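Local coordinates for protein ubiquitin-like-specific protease 2 (Saccharomyces cerevisiae, PDB 5LNB) that removes SUMO from modified proteins, acting as a cysteine protease of the C48 (Ulp) family, at residues Y84-S89 / S96-W101; F124-T129 / D176-F181; R168-R173 / M201-V206. All coordinates share one frame; numbering follows the deposited sequence.

How the interactions relate
Following the chain from the N terminus, interaction 1 comes first. It closes a short loop between helix 82-87 and helix 94-98, and it is complete before the other two open. Interaction 2 opens in strand 122-129 and closes on helix 172-190. Interaction 3 opens just before that closure, at 168-173, and closes later at 201-206. Interactions 2 and 3 therefore cross, and no contact nests within another. Both use helix 172-190 and reach the same five-stranded sheet, with centres about 11 Å apart. Interaction 1 touches interaction 2 through the same helix, where Val-98 packs on Phe-181. The helix thus has the sheet on one flank and the two short helices on another.

Interaction 1 (Y84-S89 / S96-W101); sequences YTKLIS and SNVKKW
The amide of Asn-97 reaches the end of helix 82-87 and donates from ND2 to Leu-87 O at 2.9 Å. The N-H points almost straight at the oxygen (170°). The oxygen lies in the plane of the Asn-97 amide, but the donor sits 50° above the carbonyl plane of Leu-87. Asn-97 CG is anti to its own carbonyl carbon, which swings the amide to the helix end. CB itself lies 3.3 Å from Lys-86 O. That carbonyl also takes two bonds from Ser-89. One comes from OG at 2.9 Å, in the carbonyl plane on a lone pair, and the other from the backbone N. Asn-97 ND2 has a second acceptor in Asn-90 O, within the connecting loop.

Two short helices, the second weakly bonded, follow each other here through a short connection in the catalytic domain of the Ulp1 family. The asparagine ties the second helix to the carbonyl end of the first. An alanine here removes the donor shared by Leu-87 O and Asn-90 O, which would probably leave both carbonyls without this mate and the loop freer to shift.

Val-98 supplies the apolar part. Its CG1 lies 3.6 Å from Leu-87 N, against the helix backbone, while CG2 meets Leu-87 CD1 at 3.9 Å. Both residues also pack on Phe-181 of helix 172-190. Lys-86 runs past Val-98 in the opposite sense. Its CG is anti to the backbone N, and the chain bends at chi2 (69°) and then runs on extended, with CE 3.4 Å from Asn-97 O. The aliphatic part of the lysine also lies beside Trp-101, with CB at 4.1 Å from CZ3. The indole of Trp-101 meets Phe-83 edge-to-face.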
# COMPACT_ATOMS: atom_id res chain seq x y z
N TYR A 84 -6.99 8.09 -2.16
CA TYR A 84 -7.62 8.59 -0.94
C TYR A 84 -7.65 10.11 -0.93
O TYR A 84 -8.67 10.72 -0.59
CB TYR A 84 -6.91 8.07 0.31
CG TYR A 84 -7.54 8.52 1.60
CD1 TYR A 84 -7.13 9.69 2.22
CD2 TYR A 84 -8.53 7.76 2.21
CE1 TYR A 84 -7.69 10.11 3.41
CE2 TYR A 84 -9.10 8.17 3.40
CZ TYR A 84 -8.69 9.34 3.99
OH TYR A 84 -9.26 9.76 5.17
N THR A 85 -6.55 10.74 -1.33
CA THR A 85 -6.51 12.19 -1.39
C THR A 85 -7.60 12.74 -2.31
O THR A 85 -8.26 13.74 -1.99
CB THR A 85 -5.13 12.64 -1.85
OG1 THR A 85 -4.16 12.17 -0.92
CG2 THR A 85 -5.06 14.17 -1.95
N LYS A 86 -7.82 12.09 -3.45
CA LYS A 86 -8.90 12.52 -4.33
C LYS A 86 -10.24 12.29 -3.66
O LYS A 86 -11.12 13.17 -3.69
CB LYS A 86 -8.82 11.77 -5.66
CG LYS A 86 -9.80 12.25 -6.73
CD LYS A 86 -9.44 13.65 -7.23
CE LYS A 86 -10.31 14.04 -8.42
NZ LYS A 86 -10.33 15.51 -8.59
N LEU A 87 -10.40 11.13 -3.02
CA LEU A 87 -11.65 10.78 -2.35
C LEU A 87 -12.16 11.90 -1.44
O LEU A 87 -13.33 12.27 -1.50
CB LEU A 87 -11.45 9.49 -1.55
CG LEU A 87 -12.66 8.94 -0.80
CD1 LEU A 87 -13.80 8.66 -1.78
CD2 LEU A 87 -12.27 7.68 -0.04
N ILE A 88 -11.28 12.44 -0.59
CA ILE A 88 -11.65 13.44 0.41
C ILE A 88 -11.41 14.86 -0.07
O ILE A 88 -11.51 15.80 0.73
CB ILE A 88 -10.91 13.20 1.74
CG1 ILE A 88 -9.41 13.48 1.55
CG2 ILE A 88 -11.12 11.79 2.23
CD1 ILE A 88 -8.65 13.77 2.85
N SER A 89 -11.05 15.05 -1.34
CA SER A 89 -10.73 16.40 -1.81
C SER A 89 -11.91 17.34 -1.66
O SER A 89 -11.73 18.52 -1.37
CB SER A 89 -10.26 16.37 -3.26
OG SER A 89 -11.33 16.03 -4.12
N SER A 96 -18.54 11.06 -5.95
CA SER A 96 -18.37 11.85 -7.17
C SER A 96 -16.91 12.19 -7.43
O SER A 96 -16.52 12.35 -8.59
CB SER A 96 -19.19 13.14 -7.09
OG SER A 96 -20.57 12.85 -7.10
N ASN A 97 -16.11 12.32 -6.37
CA ASN A 97 -14.71 12.72 -6.55
C ASN A 97 -13.92 11.67 -7.30
O ASN A 97 -13.04 12.01 -8.10
CB ASN A 97 -14.07 13.01 -5.19
CG ASN A 97 -14.67 14.21 -4.49
OD1 ASN A 97 -15.22 15.10 -5.13
ND2 ASN A 97 -14.55 14.25 -3.16
N VAL A 98 -14.21 10.39 -7.07
CA VAL A 98 -13.42 9.29 -7.62
C VAL A 98 -14.23 8.42 -8.58
O VAL A 98 -13.78 7.33 -8.93
CB VAL A 98 -12.81 8.43 -6.50
CG1 VAL A 98 -11.77 9.22 -5.73
CG2 VAL A 98 -13.89 7.91 -5.56
N LYS A 99 -15.40 8.87 -9.02
CA LYS A 99 -16.21 8.04 -9.92
C LYS A 99 -15.46 7.71 -11.20
O LYS A 99 -15.42 6.55 -11.63
CB LYS A 99 -17.54 8.72 -10.24
CG LYS A 99 -18.45 7.86 -11.11
CD LYS A 99 -19.89 8.31 -11.06
CE LYS A 99 -20.77 7.49 -12.01
NZ LYS A 99 -20.69 6.02 -11.73
N LYS A 100 -14.85 8.71 -11.84
CA LYS A 100 -14.06 8.42 -13.03
C LYS A 100 -12.85 7.56 -12.69
O LYS A 100 -12.47 6.67 -13.46
CB LYS A 100 -13.63 9.71 -13.72
CG LYS A 100 -12.76 9.50 -14.93
CD LYS A 100 -12.25 10.82 -15.50
CE LYS A 100 -13.39 11.77 -15.81
NZ LYS A 100 -12.97 12.85 -16.77
N TRP A 101 -12.25 7.81 -11.52
CA TRP A 101 -11.12 7.03 -11.05
C TRP A 101 -11.41 5.53 -11.06
O TRP A 101 -10.56 4.73 -11.44
CB TRP A 101 -10.76 7.47 -9.63
CG TRP A 101 -9.40 7.06 -9.18
CD1 TRP A 101 -8.97 5.79 -8.90
CD2 TRP A 101 -8.30 7.92 -8.92
NE1 TRP A 101 -7.65 5.82 -8.50
CE2 TRP A 101 -7.22 7.12 -8.50
CE3 TRP A 101 -8.12 9.31 -9.00
CZ2 TRP A 101 -5.98 7.65 -8.17
CZ3 TRP A 101 -6.87 9.83 -8.67
CH2 TRP A 101 -5.82 9.01 -8.26

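Interaction 2 (F124-T129 / D176-F181); sequences FSCIIT and DPIKEF
Ile-178 of helix 172-190 packs on Cys-126 and Ile-128 of strand 122-129. This is helix-on-sheet packing in the catalytic domain of the Ulp1 family. The strand is the middle one of the five-stranded sheet. The helix is the connection of a beta-alpha-beta crossover between strands 159-164 and 199-203.

The apolar contacts carry the whole interface, and all three residues are buried. Ile-178 uses two branches, one for each partner. Its CG2 meets Ile-128 CD1 at 3.8 Å. Its other branch is directed at Cys-126. Ile-178 and Ile-128 cross obliquely, each side chain setting out toward the opposite segment. The backbones stay well apart, with 9.5 Å between Ile-128 CA and Ile-178 CA, so side chains alone bridge the gap. Ile-178 also touches Tyr-84, which places it between the sheet and helix 82-87.

No hydrogen bond crosses between the segments. The backbone bonds run within each element. On the helix, Phe-181 N donates to Pro-177 O at 3.0 Å and Glu-180 N to Asp-176 O at 3.1 Å. The N atoms of residues 177 and 178 have no bond to the preceding turn, and the helix is kinked there; a proline nitrogen has no hydrogen to give. The strand is bonded on both sides, for example Cys-126 with Ile-115 and Ile-127 with Leu-162.

Charged groups stay away from the interface: Asp-176 and Glu-180 both form salt bridges with Lys-196.

The sulfur of Cys-126 sits between its backbone N and carbonyl carbon (chi1 68°), and from there SG lies 3.8 Å from CD1, the end of the extended branch of Ile-178 (chi2 179°).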
# COMPACT_ATOMS: atom_id res chain seq x y z
N PHE A 124 -0.02 6.17 6.57
CA PHE A 124 -0.44 4.88 7.09
C PHE A 124 -1.23 4.20 5.97
O PHE A 124 -1.28 4.71 4.84
CB PHE A 124 -1.20 5.01 8.42
CG PHE A 124 -2.50 5.76 8.33
CD1 PHE A 124 -3.70 5.08 8.17
CD2 PHE A 124 -2.54 7.14 8.43
CE1 PHE A 124 -4.91 5.76 8.10
CE2 PHE A 124 -3.75 7.84 8.37
CZ PHE A 124 -4.93 7.14 8.20
N SER A 125 -1.82 3.05 6.25
CA SER A 125 -2.44 2.29 5.16
C SER A 125 -3.56 1.41 5.69
O SER A 125 -3.62 1.07 6.88
CB SER A 125 -1.39 1.44 4.43
OG SER A 125 -1.95 0.72 3.35
N CYS A 126 -4.45 1.01 4.79
CA CYS A 126 -5.42 -0.02 5.13
C CYS A 126 -5.52 -1.01 3.98
O CYS A 126 -5.08 -0.76 2.86
CB CYS A 126 -6.79 0.57 5.47
SG CYS A 126 -7.62 1.31 4.11
N ILE A 127 -6.09 -2.17 4.29
CA ILE A 127 -6.34 -3.23 3.33
C ILE A 127 -7.77 -3.71 3.57
O ILE A 127 -8.11 -4.10 4.69
CB ILE A 127 -5.35 -4.40 3.47
CG1 ILE A 127 -3.93 -3.91 3.20
CG2 ILE A 127 -5.71 -5.54 2.51
CD1 ILE A 127 -2.86 -5.02 3.26
N ILE A 128 -8.60 -3.63 2.54
CA ILE A 128 -10.01 -3.99 2.66
C ILE A 128 -10.17 -5.46 2.31
O ILE A 128 -9.77 -5.90 1.23
CB ILE A 128 -10.89 -3.13 1.74
CG1 ILE A 128 -10.53 -1.65 1.88
CG2 ILE A 128 -12.37 -3.37 2.05
CD1 ILE A 128 -11.41 -0.74 1.03
N THR A 129 -10.74 -6.24 3.24
CA THR A 129 -10.96 -7.66 3.04
C THR A 129 -12.45 -7.99 3.10
O THR A 129 -13.27 -7.22 3.61
CB THR A 129 -10.20 -8.50 4.09
OG1 THR A 129 -10.74 -8.22 5.39
CG2 THR A 129 -8.71 -8.17 4.07
N ASP A 176 -13.66 6.62 7.82
CA ASP A 176 -15.08 6.77 7.53
C ASP A 176 -15.34 7.11 6.06
O ASP A 176 -16.30 6.56 5.50
CB ASP A 176 -15.71 7.81 8.46
CG ASP A 176 -17.19 8.06 8.16
OD1 ASP A 176 -17.50 9.02 7.42
OD2 ASP A 176 -18.03 7.26 8.65
N PRO A 177 -14.57 7.98 5.41
CA PRO A 177 -14.79 8.20 3.98
C PRO A 177 -14.66 6.93 3.16
O PRO A 177 -15.29 6.81 2.11
CB PRO A 177 -13.71 9.23 3.61
CG PRO A 177 -13.42 9.94 4.88
CD PRO A 177 -13.59 8.93 5.97
N ILE A 178 -13.85 5.98 3.60
CA ILE A 178 -13.72 4.75 2.83
C ILE A 178 -14.95 3.88 3.02
O ILE A 178 -15.40 3.21 2.08
CB ILE A 178 -12.43 4.00 3.21
CG1 ILE A 178 -11.21 4.89 2.95
CG2 ILE A 178 -12.33 2.69 2.42
CD1 ILE A 178 -9.88 4.25 3.31
N LYS A 179 -15.53 3.88 4.22
CA LYS A 179 -16.81 3.21 4.41
C LYS A 179 -17.86 3.75 3.45
O LYS A 179 -18.57 2.98 2.79
CB LYS A 179 -17.29 3.37 5.85
CG LYS A 179 -16.37 2.79 6.90
CD LYS A 179 -17.13 2.55 8.19
CE LYS A 179 -16.22 2.07 9.30
NZ LYS A 179 -17.00 1.92 10.59
N GLU A 180 -17.98 5.08 3.35
CA GLU A 180 -19.00 5.65 2.48
C GLU A 180 -18.71 5.37 1.02
O GLU A 180 -19.63 5.11 0.23
CB GLU A 180 -19.12 7.16 2.74
CG GLU A 180 -19.55 7.50 4.18
CD GLU A 180 -21.00 7.11 4.51
OE1 GLU A 180 -21.85 7.05 3.58
OE2 GLU A 180 -21.30 6.86 5.70
N PHE A 181 -17.43 5.40 0.64
CA PHE A 181 -17.03 5.02 -0.71
C PHE A 181 -17.53 3.62 -1.05
O PHE A 181 -18.11 3.39 -2.11
CB PHE A 181 -15.51 5.08 -0.85
CG PHE A 181 -15.01 4.39 -2.08
CD1 PHE A 181 -15.09 5.00 -3.32
CD2 PHE A 181 -14.49 3.10 -1.99
CE1 PHE A 181 -14.64 4.36 -4.45
CE2 PHE A 181 -14.03 2.45 -3.13
CZ PHE A 181 -14.11 3.08 -4.37

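Interaction 3 (R168-R173 / M201-V206); sequences RQTHSR and MKTCPV
Thr-203 OG1 lies 2.8 Å from water 1, and the same water accepts a hydrogen bond from His-171 N at 3.0 Å. The water thus bridges the two segments, between which no direct hydrogen bond forms. His-171 is the N-cap residue of helix 172-190. Its imidazole is held at both nitrogens, with NE2 bonded to Asp-165 and ND1 to Glu-174. One ring stacks against it, that of Phe-124. Together these fix how the ring is turned.

Met-201 makes the closest direct contact. Its SD lies 3.5 Å from His-171 C, against the peptide that leads into the helix. The thioether bends at its last torsion (chi3 66°), which turns the methyl toward the first helical residue and leaves CE 3.7 Å from Ser-172 N. The exposed Thr-170 and Thr-203 also meet, with Thr-170 CG2 4.0 Å from Thr-203 OG1.

The contact joins the start of the helix of a beta-alpha-beta unit to the later part of its second strand. Segment 168-173 leads from strand 159-164 into the helix. Segment 201-206 begins in strand 199-203, which lies next to strand 159-164 in the sheet, and runs on past it.

The chemistry is that of a surface contact: one water supplies the polar link, and a thioether packs on backbone atoms, so the start of the helix is met here without any direct polar bond from the strand.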
# COMPACT_ATOMS: atom_id res chain seq x y z
N ARG A 168 1.20 5.77 17.21
CA ARG A 168 0.24 5.26 18.19
C ARG A 168 -1.08 6.01 18.04
O ARG A 168 -1.45 6.88 18.84
CB ARG A 168 0.82 5.37 19.60
CG ARG A 168 1.95 4.38 19.86
CD ARG A 168 2.60 4.58 21.22
NE ARG A 168 1.64 4.38 22.30
CZ ARG A 168 1.64 3.32 23.11
NH1 ARG A 168 2.55 2.37 22.97
NH2 ARG A 168 0.72 3.23 24.07
N GLN A 169 -1.82 5.65 17.00
CA GLN A 169 -3.04 6.36 16.62
C GLN A 169 -4.05 5.39 16.03
O GLN A 169 -3.69 4.39 15.40
CB GLN A 169 -2.77 7.47 15.59
CG GLN A 169 -1.80 8.54 16.03
CD GLN A 169 -1.62 9.62 14.98
OE1 GLN A 169 -2.40 9.72 14.02
NE2 GLN A 169 -0.60 10.44 15.15
N THR A 170 -5.32 5.74 16.19
CA THR A 170 -6.44 5.06 15.57
C THR A 170 -7.12 6.04 14.62
O THR A 170 -7.03 7.26 14.79
CB THR A 170 -7.43 4.55 16.63
OG1 THR A 170 -7.98 5.67 17.34
CG2 THR A 170 -6.70 3.64 17.63
N HIS A 171 -7.81 5.51 13.60
CA HIS A 171 -8.15 6.33 12.44
C HIS A 171 -9.61 6.20 12.06
O HIS A 171 -9.97 6.18 10.88
CB HIS A 171 -7.24 5.98 11.27
CG HIS A 171 -5.80 6.25 11.54
ND1 HIS A 171 -5.30 7.52 11.71
CD2 HIS A 171 -4.76 5.40 11.72
CE1 HIS A 171 -4.01 7.45 11.96
NE2 HIS A 171 -3.65 6.18 11.97
N SER A 172 -10.49 6.16 13.06
CA SER A 172 -11.93 6.15 12.79
C SER A 172 -12.35 7.27 11.84
O SER A 172 -13.05 7.04 10.85
CB SER A 172 -12.68 6.26 14.12
OG SER A 172 -14.06 6.09 13.92
N ARG A 173 -11.92 8.51 12.12
CA ARG A 173 -12.35 9.64 11.32
C ARG A 173 -11.85 9.54 9.88
O ARG A 173 -12.58 9.88 8.94
CB ARG A 173 -11.89 10.96 11.95
CG ARG A 173 -12.79 11.48 13.05
CD ARG A 173 -12.32 12.83 13.57
NE ARG A 173 -11.01 12.75 14.21
CZ ARG A 173 -9.86 13.09 13.62
NH1 ARG A 173 -9.86 13.55 12.38
NH2 ARG A 173 -8.71 12.97 14.29
N MET A 201 -13.82 -0.96 10.71
CA MET A 201 -12.41 -0.65 10.79
C MET A 201 -11.79 -1.49 11.90
O MET A 201 -12.31 -1.53 13.02
CB MET A 201 -12.17 0.83 11.05
CG MET A 201 -10.68 1.16 11.17
SD MET A 201 -10.28 2.75 11.89
CE MET A 201 -10.87 2.55 13.58
N LYS A 202 -10.70 -2.19 11.59
CA LYS A 202 -9.96 -2.97 12.57
C LYS A 202 -8.56 -2.38 12.69
O LYS A 202 -7.82 -2.35 11.70
CB LYS A 202 -9.91 -4.45 12.19
CG LYS A 202 -11.28 -5.10 11.95
CD LYS A 202 -11.98 -5.48 13.25
CE LYS A 202 -13.32 -6.14 12.97
NZ LYS A 202 -14.10 -6.48 14.21
N THR A 203 -8.23 -1.89 13.88
CA THR A 203 -6.91 -1.31 14.15
C THR A 203 -5.92 -2.45 14.32
O THR A 203 -6.01 -3.22 15.27
CB THR A 203 -6.96 -0.44 15.42
OG1 THR A 203 -7.78 0.71 15.18
CG2 THR A 203 -5.57 0.02 15.83
N CYS A 204 -4.99 -2.57 13.38
CA CYS A 204 -4.13 -3.74 13.40
C CYS A 204 -2.74 -3.39 13.91
O CYS A 204 -2.12 -2.45 13.38
CB CYS A 204 -4.04 -4.36 12.01
SG CYS A 204 -5.65 -4.90 11.39
N PRO A 205 -2.22 -4.11 14.90
CA PRO A 205 -0.90 -3.77 15.46
C PRO A 205 0.24 -4.11 14.50
O PRO A 205 0.33 -5.22 13.97
CB PRO A 205 -0.83 -4.62 16.73
CG PRO A 205 -1.72 -5.78 16.45
CD PRO A 205 -2.84 -5.25 15.59
N VAL A 206 1.12 -3.13 14.30
CA VAL A 206 2.37 -3.30 13.56
C VAL A 206 3.47 -2.66 14.41
O VAL A 206 3.15 -1.91 15.34
CB VAL A 206 2.29 -2.65 12.17
CG1 VAL A 206 1.43 -3.48 11.22
CG2 VAL A 206 1.78 -1.20 12.29
O HOH W 1 -7.13 2.65 13.27